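PDB 6QZO: peroxidase from Cellulomonas bogoriensis 69B4 = DSM 16987, which probably uses a bound heme b to reduce hydrogen peroxide while oxidising a second substrate, as other DyP-type peroxidases do. Local coordinates for residues L92-A98 with C148-T154; R118-W122 with P222-T226. The contacts are given in a common frame with arbitrary orientation. Residues are numbered along the deposited sequence.

Contact 1. Residues L92-A98 with C148-T154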
loop_
_atom_site.group_PDB
_atom_site.type_symbol
_atom_site.label_atom_id
_atom_site.label_comp_id
_atom_site.label_asym_id
_atom_site.label_seq_id
_atom_site.Cartn_x
_atom_site.Cartn_y
_atom_site.Cartn_z
ATOM N N LEU A 92 14.315 -3.475 11.124
ATOM C CA LEU A 92 13.144 -3.559 10.220
ATOM C C LEU A 92 12.811 -5.027 9.930
ATOM O O LEU A 92 11.797 -5.260 9.261
ATOM C CB LEU A 92 13.449 -2.816 8.919
ATOM C CG LEU A 92 13.540 -1.293 8.993
ATOM C CD1 LEU A 92 13.689 -0.692 7.607
ATOM C CD2 LEU A 92 12.318 -0.698 9.671
ATOM N N ALA A 93 13.631 -5.974 10.395
ATOM C CA ALA A 93 13.502 -7.429 10.126
ATOM C C ALA A 93 12.919 -8.172 11.329
ATOM O O ALA A 93 12.456 -9.279 11.141
ATOM C CB ALA A 93 14.843 -8.010 9.755
ATOM N N LEU A 94 12.944 -7.585 12.525
ATOM C CA LEU A 94 12.732 -8.312 13.792
ATOM C C LEU A 94 11.283 -8.770 13.921
ATOM O O LEU A 94 11.032 -9.662 14.757
ATOM C CB LEU A 94 13.138 -7.413 14.960
ATOM C CG LEU A 94 14.605 -7.007 14.970
ATOM C CD1 LEU A 94 14.966 -6.314 16.271
ATOM C CD2 LEU A 94 15.517 -8.208 14.750
ATOM N N VAL A 95 10.356 -8.207 13.139
ATOM C CA VAL A 95 8.910 -8.556 13.206
ATOM C C VAL A 95 8.564 -9.342 11.950
ATOM O O VAL A 95 8.371 -8.752 10.888
ATOM C CB VAL A 95 8.039 -7.303 13.375
ATOM C CG1 VAL A 95 6.544 -7.623 13.358
ATOM C CG2 VAL A 95 8.406 -6.547 14.643
ATOM N N PRO A 96 8.509 -10.693 12.015
ATOM C CA PRO A 96 8.302 -11.510 10.820
ATOM C C PRO A 96 6.899 -11.354 10.214
ATOM O O PRO A 96 6.801 -11.418 9.022
ATOM C CB PRO A 96 8.576 -12.943 11.302
ATOM C CG PRO A 96 8.257 -12.894 12.770
ATOM C CD PRO A 96 8.688 -11.513 13.226
ATOM N N ALA A 97 5.862 -11.206 11.039
ATOM C CA ALA A 97 4.481 -10.912 10.587
ATOM C C ALA A 97 4.041 -11.902 9.487
ATOM O O ALA A 97 3.506 -11.449 8.448
ATOM C CB ALA A 97 4.417 -9.488 10.085
ATOM N N ALA A 98 4.251 -13.199 9.711
ATOM C CA ALA A 98 3.854 -14.308 8.807
ATOM C C ALA A 98 4.516 -14.173 7.425
ATOM O O ALA A 98 3.940 -14.671 6.453
ATOM C CB ALA A 98 2.350 -14.357 8.703
ATOM N N CYS A 148 4.804 -11.953 0.713
ATOM C CA CYS A 148 3.523 -11.818 1.446
ATOM C C CYS A 148 3.800 -11.633 2.935
ATOM O O CYS A 148 4.662 -12.370 3.446
ATOM C CB CYS A 148 2.673 -13.063 1.275
ATOM S SG CYS A 148 2.020 -13.217 -0.396
ATOM N N ALA A 149 3.059 -10.735 3.587
ATOM C CA ALA A 149 3.156 -10.485 5.044
ATOM C C ALA A 149 1.924 -9.741 5.562
ATOM O O ALA A 149 1.198 -9.122 4.765
ATOM C CB ALA A 149 4.421 -9.731 5.364
ATOM N N ASP A 150 1.716 -9.802 6.873
ATOM C CA ASP A 150 0.614 -9.113 7.587
ATOM C C ASP A 150 1.056 -7.711 8.012
ATOM O O ASP A 150 0.309 -7.092 8.791
ATOM C CB ASP A 150 0.161 -9.928 8.802
ATOM C CG ASP A 150 -0.886 -10.963 8.479
ATOM O OD1 ASP A 150 -1.641 -10.740 7.498
ATOM O OD2 ASP A 150 -0.941 -11.977 9.205
ATOM N N ASP A 151 2.210 -7.238 7.536
ATOM C CA ASP A 151 2.759 -5.899 7.883
ATOM C C ASP A 151 3.543 -5.323 6.704
ATOM O O ASP A 151 4.384 -6.026 6.158
ATOM C CB ASP A 151 3.651 -5.965 9.120
ATOM C CG ASP A 151 4.043 -4.580 9.604
ATOM O OD1 ASP A 151 5.035 -4.034 9.080
ATOM O OD2 ASP A 151 3.299 -4.025 10.454
ATOM N N ARG A 152 3.301 -4.051 6.378
ATOM C CA ARG A 152 3.797 -3.367 5.160
ATOM C C ARG A 152 5.264 -2.956 5.334
ATOM O O ARG A 152 5.986 -2.901 4.320
ATOM C CB ARG A 152 2.900 -2.186 4.829
ATOM C CG ARG A 152 3.116 -1.652 3.433
ATOM C CD ARG A 152 2.838 -2.598 2.286
ATOM N NE ARG A 152 3.187 -1.788 1.142
ATOM C CZ ARG A 152 4.420 -1.556 0.658
ATOM N NH1 ARG A 152 5.507 -2.076 1.213
ATOM N NH2 ARG A 152 4.551 -0.744 -0.375
ATOM N N THR A 153 5.698 -2.663 6.549
ATOM C CA THR A 153 7.116 -2.320 6.841
ATOM C C THR A 153 7.965 -3.585 6.696
ATOM O O THR A 153 9.021 -3.505 6.060
ATOM C CB THR A 153 7.263 -1.666 8.219
ATOM O OG1 THR A 153 6.471 -0.485 8.191
ATOM C CG2 THR A 153 8.695 -1.328 8.560
ATOM N N THR A 154 7.510 -4.705 7.266
ATOM C CA THR A 154 8.139 -6.047 7.113
ATOM C C THR A 154 8.297 -6.367 5.625
ATOM O O THR A 154 9.375 -6.854 5.217
ATOM C CB THR A 154 7.310 -7.135 7.806
ATOM O OG1 THR A 154 7.122 -6.794 9.186
ATOM C CG2 THR A 154 7.961 -8.496 7.709
#
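Two hydrogen bonds, both accepted by backbone carbonyls of 92-98, fix this loop against the strand-to-helix turn of 148-154. Asp150 N donates to Ala97 O at 2.9 Å with an N-H...O angle of 178°, an almost ideally linear bond placed where the backbones run closest (Ala97 CA to Asp150 CA, 5.2 Å). Further along, the hydroxyl Thr154 OG1 donates to Val95 O, again at 2.9 Å, so the first turn of helix 152-165 also holds the loop.

Within 148-154 the turn is organised by Asp151, the N-cap of that helix. Asp151 OD1 accepts from Thr154 N at 3.1 Å (167°) and, weakly, from Thr153 N at 3.0 Å (127°). Asp151 OD1 also forms a salt bridge with Arg181 of the second subunit, and Asp151 OD2 accepts from Ser182 N of that subunit. The Asp150 carboxylate stays in its own chain, OD1 accepting from Ser46 N, while Asp150 O bonds Ser182 OG of the second subunit.

Apolar packing fills in between. Ala97 CB, pointing toward the turn, meets Asp151 CB at 3.7 Å, and Leu92 CD2 lies 3.8 Å from Thr153 CG2. Phi/psi of 51°/48° at Ala97 and 60°/28° at Ala98 put two successive residues in the left-handed region, a sharp bend just ahead of strand 100-105.

That strand runs antiparallel to 143-149 at the edge of the N-terminal sheet. The arrangement is thus a helix N-cap at a strand-to-helix turn of a ferredoxin-like half of the DyP fold, here built into the subunit interface.

Contact 2. Residues R118-W122 with P222-T226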
loop_
_atom_site.group_PDB
_atom_site.type_symbol
_atom_site.label_atom_id
_atom_site.label_comp_id
_atom_site.label_asym_id
_atom_site.label_seq_id
_atom_site.Cartn_x
_atom_site.Cartn_y
_atom_site.Cartn_z
ATOM N N ARG A 118 14.887 -28.654 -19.770
ATOM C CA ARG A 118 14.213 -28.991 -18.479
ATOM C C ARG A 118 12.913 -28.196 -18.321
ATOM O O ARG A 118 12.207 -28.430 -17.331
ATOM C CB ARG A 118 15.153 -28.760 -17.293
ATOM C CG ARG A 118 16.395 -29.643 -17.323
ATOM C CD ARG A 118 16.128 -31.077 -16.912
ATOM N NE ARG A 118 17.350 -31.697 -16.404
ATOM C CZ ARG A 118 17.999 -32.722 -16.963
ATOM N NH1 ARG A 118 17.533 -33.293 -18.066
ATOM N NH2 ARG A 118 19.119 -33.172 -16.411
ATOM N N ALA A 119 12.585 -27.316 -19.268
ATOM C CA ALA A 119 11.343 -26.505 -19.262
ATOM C C ALA A 119 10.144 -27.431 -19.418
ATOM O O ALA A 119 10.092 -28.211 -20.363
ATOM C CB ALA A 119 11.365 -25.481 -20.376
ATOM N N PRO A 120 9.137 -27.389 -18.516
ATOM C CA PRO A 120 7.860 -28.049 -18.799
ATOM C C PRO A 120 7.179 -27.419 -20.027
ATOM O O PRO A 120 7.462 -26.268 -20.330
ATOM C CB PRO A 120 7.035 -27.831 -17.526
ATOM C CG PRO A 120 7.712 -26.661 -16.819
ATOM C CD PRO A 120 9.172 -26.734 -17.195
ATOM N N ALA A 121 6.345 -28.189 -20.726
ATOM C CA ALA A 121 5.622 -27.784 -21.953
ATOM C C ALA A 121 4.794 -26.511 -21.702
ATOM O O ALA A 121 4.571 -25.741 -22.652
ATOM C CB ALA A 121 4.736 -28.911 -22.429
ATOM N N TRP A 122 4.338 -26.289 -20.468
ATOM C CA TRP A 122 3.433 -25.162 -20.119
ATOM C C TRP A 122 4.201 -23.893 -19.703
ATOM O O TRP A 122 3.548 -22.915 -19.388
ATOM C CB TRP A 122 2.431 -25.607 -19.050
ATOM C CG TRP A 122 3.009 -26.283 -17.850
ATOM C CD1 TRP A 122 2.950 -27.614 -17.555
ATOM C CD2 TRP A 122 3.713 -25.661 -16.756
ATOM N NE1 TRP A 122 3.567 -27.867 -16.358
ATOM C CE2 TRP A 122 4.037 -26.688 -15.842
ATOM C CE3 TRP A 122 4.113 -24.353 -16.467
ATOM C CZ2 TRP A 122 4.736 -26.440 -14.665
ATOM C CZ3 TRP A 122 4.804 -24.107 -15.307
ATOM C CH2 TRP A 122 5.123 -25.138 -14.426
ATOM N N PRO A 222 9.021 -32.712 -15.997
ATOM C CA PRO A 222 10.397 -32.867 -15.513
ATOM C C PRO A 222 10.506 -33.074 -13.994
ATOM O O PRO A 222 9.738 -32.492 -13.266
ATOM C CB PRO A 222 11.040 -31.539 -15.945
ATOM C CG PRO A 222 9.915 -30.524 -15.807
ATOM C CD PRO A 222 8.646 -31.298 -16.139
ATOM N N GLY A 223 11.478 -33.893 -13.572
ATOM C CA GLY A 223 11.638 -34.393 -12.193
ATOM C C GLY A 223 11.913 -33.283 -11.199
ATOM O O GLY A 223 11.553 -33.447 -10.021
ATOM N N TRP A 224 12.538 -32.189 -11.635
ATOM C CA TRP A 224 12.946 -31.071 -10.741
ATOM C C TRP A 224 11.725 -30.328 -10.165
ATOM O O TRP A 224 11.908 -29.598 -9.170
ATOM C CB TRP A 224 13.882 -30.102 -11.467
ATOM C CG TRP A 224 13.239 -29.229 -12.503
ATOM C CD1 TRP A 224 13.173 -29.474 -13.842
ATOM C CD2 TRP A 224 12.615 -27.946 -12.301
ATOM N NE1 TRP A 224 12.536 -28.448 -14.482
ATOM C CE2 TRP A 224 12.189 -27.490 -13.563
ATOM C CE3 TRP A 224 12.386 -27.130 -11.187
ATOM C CZ2 TRP A 224 11.552 -26.266 -13.744
ATOM C CZ3 TRP A 224 11.748 -25.922 -11.363
ATOM C CH2 TRP A 224 11.336 -25.498 -12.623
ATOM N N LEU A 225 10.537 -30.490 -10.751
ATOM C CA LEU A 225 9.308 -29.794 -10.291
ATOM C C LEU A 225 8.549 -30.594 -9.224
ATOM O O LEU A 225 7.472 -30.109 -8.823
ATOM C CB LEU A 225 8.398 -29.530 -11.492
ATOM C CG LEU A 225 8.550 -28.155 -12.128
ATOM C CD1 LEU A 225 7.675 -28.091 -13.355
ATOM C CD2 LEU A 225 8.180 -27.042 -11.157
ATOM N N THR A 226 9.066 -31.730 -8.750
ATOM C CA THR A 226 8.442 -32.490 -7.635
ATOM C C THR A 226 8.230 -31.568 -6.433
ATOM O O THR A 226 9.227 -30.976 -5.985
ATOM C CB THR A 226 9.303 -33.658 -7.136
ATOM O OG1 THR A 226 9.755 -34.389 -8.276
ATOM C CG2 THR A 226 8.544 -34.554 -6.181
#
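Pro222, which follows a cis peptide bond, opens the segment with its ring directed at 118-122: Pro222 CG lies 3.5 Å from Arg118 O and Pro222 CD 4.1 Å from Pro120 CB, an apolar proline-proline contact. A short 3-10 turn begins at Gly223, whose carbonyl O accepts from Thr226 OG1 at 2.7 Å. Trp224 comes next and makes the one hydrogen bond between the segments. Trp224 NE1 donates to Arg118 O at 2.9 Å and 173°, with the oxygen at the ring edge near its plane, as expected for an in-plane N-H donor. On the same ring, Trp224 CZ2 sits 4.2 Å from Pro120 CD. Leu225 CD1 then packs against two adjoining groups, 3.7 Å from Pro120 CG and 3.6 Å from Trp122 CZ2, joining the proline and the second indole in one apolar cluster. At Thr226 the turn ends.

Arg118 and Trp224 both touch Leu380 of the C-terminal helix 378-381, and the Arg118 guanidinium forms a salt bridge with the terminal carboxylate of Gly383. Trp122 packs on helix 335-338, and both indoles touch Ala365 of strand 356-366, an outer strand of the C-terminal sheet.

From the N terminus, the chain passes strand 47-55 and helix 61-78 before reaching 92-98. Next come strand 100-105, helix 107-113 and the loop segment 118-122, and only then 148-154, where contact 1 closes a loop with 49 residues between its segments. Contact 2 is still open there; it closes at 222-226, with 99 residues between. The two loops therefore cross rather than nest. Contact 1 stays within the N-terminal half, tying the loop that leads into edge strand 100-105 to the turn between strand 143-149 and helix 152-165. Contact 2 joins the loop after helix 107-113 to the loop before strand 229-238 of the C-terminal half. Their centres stand 32 Å apart.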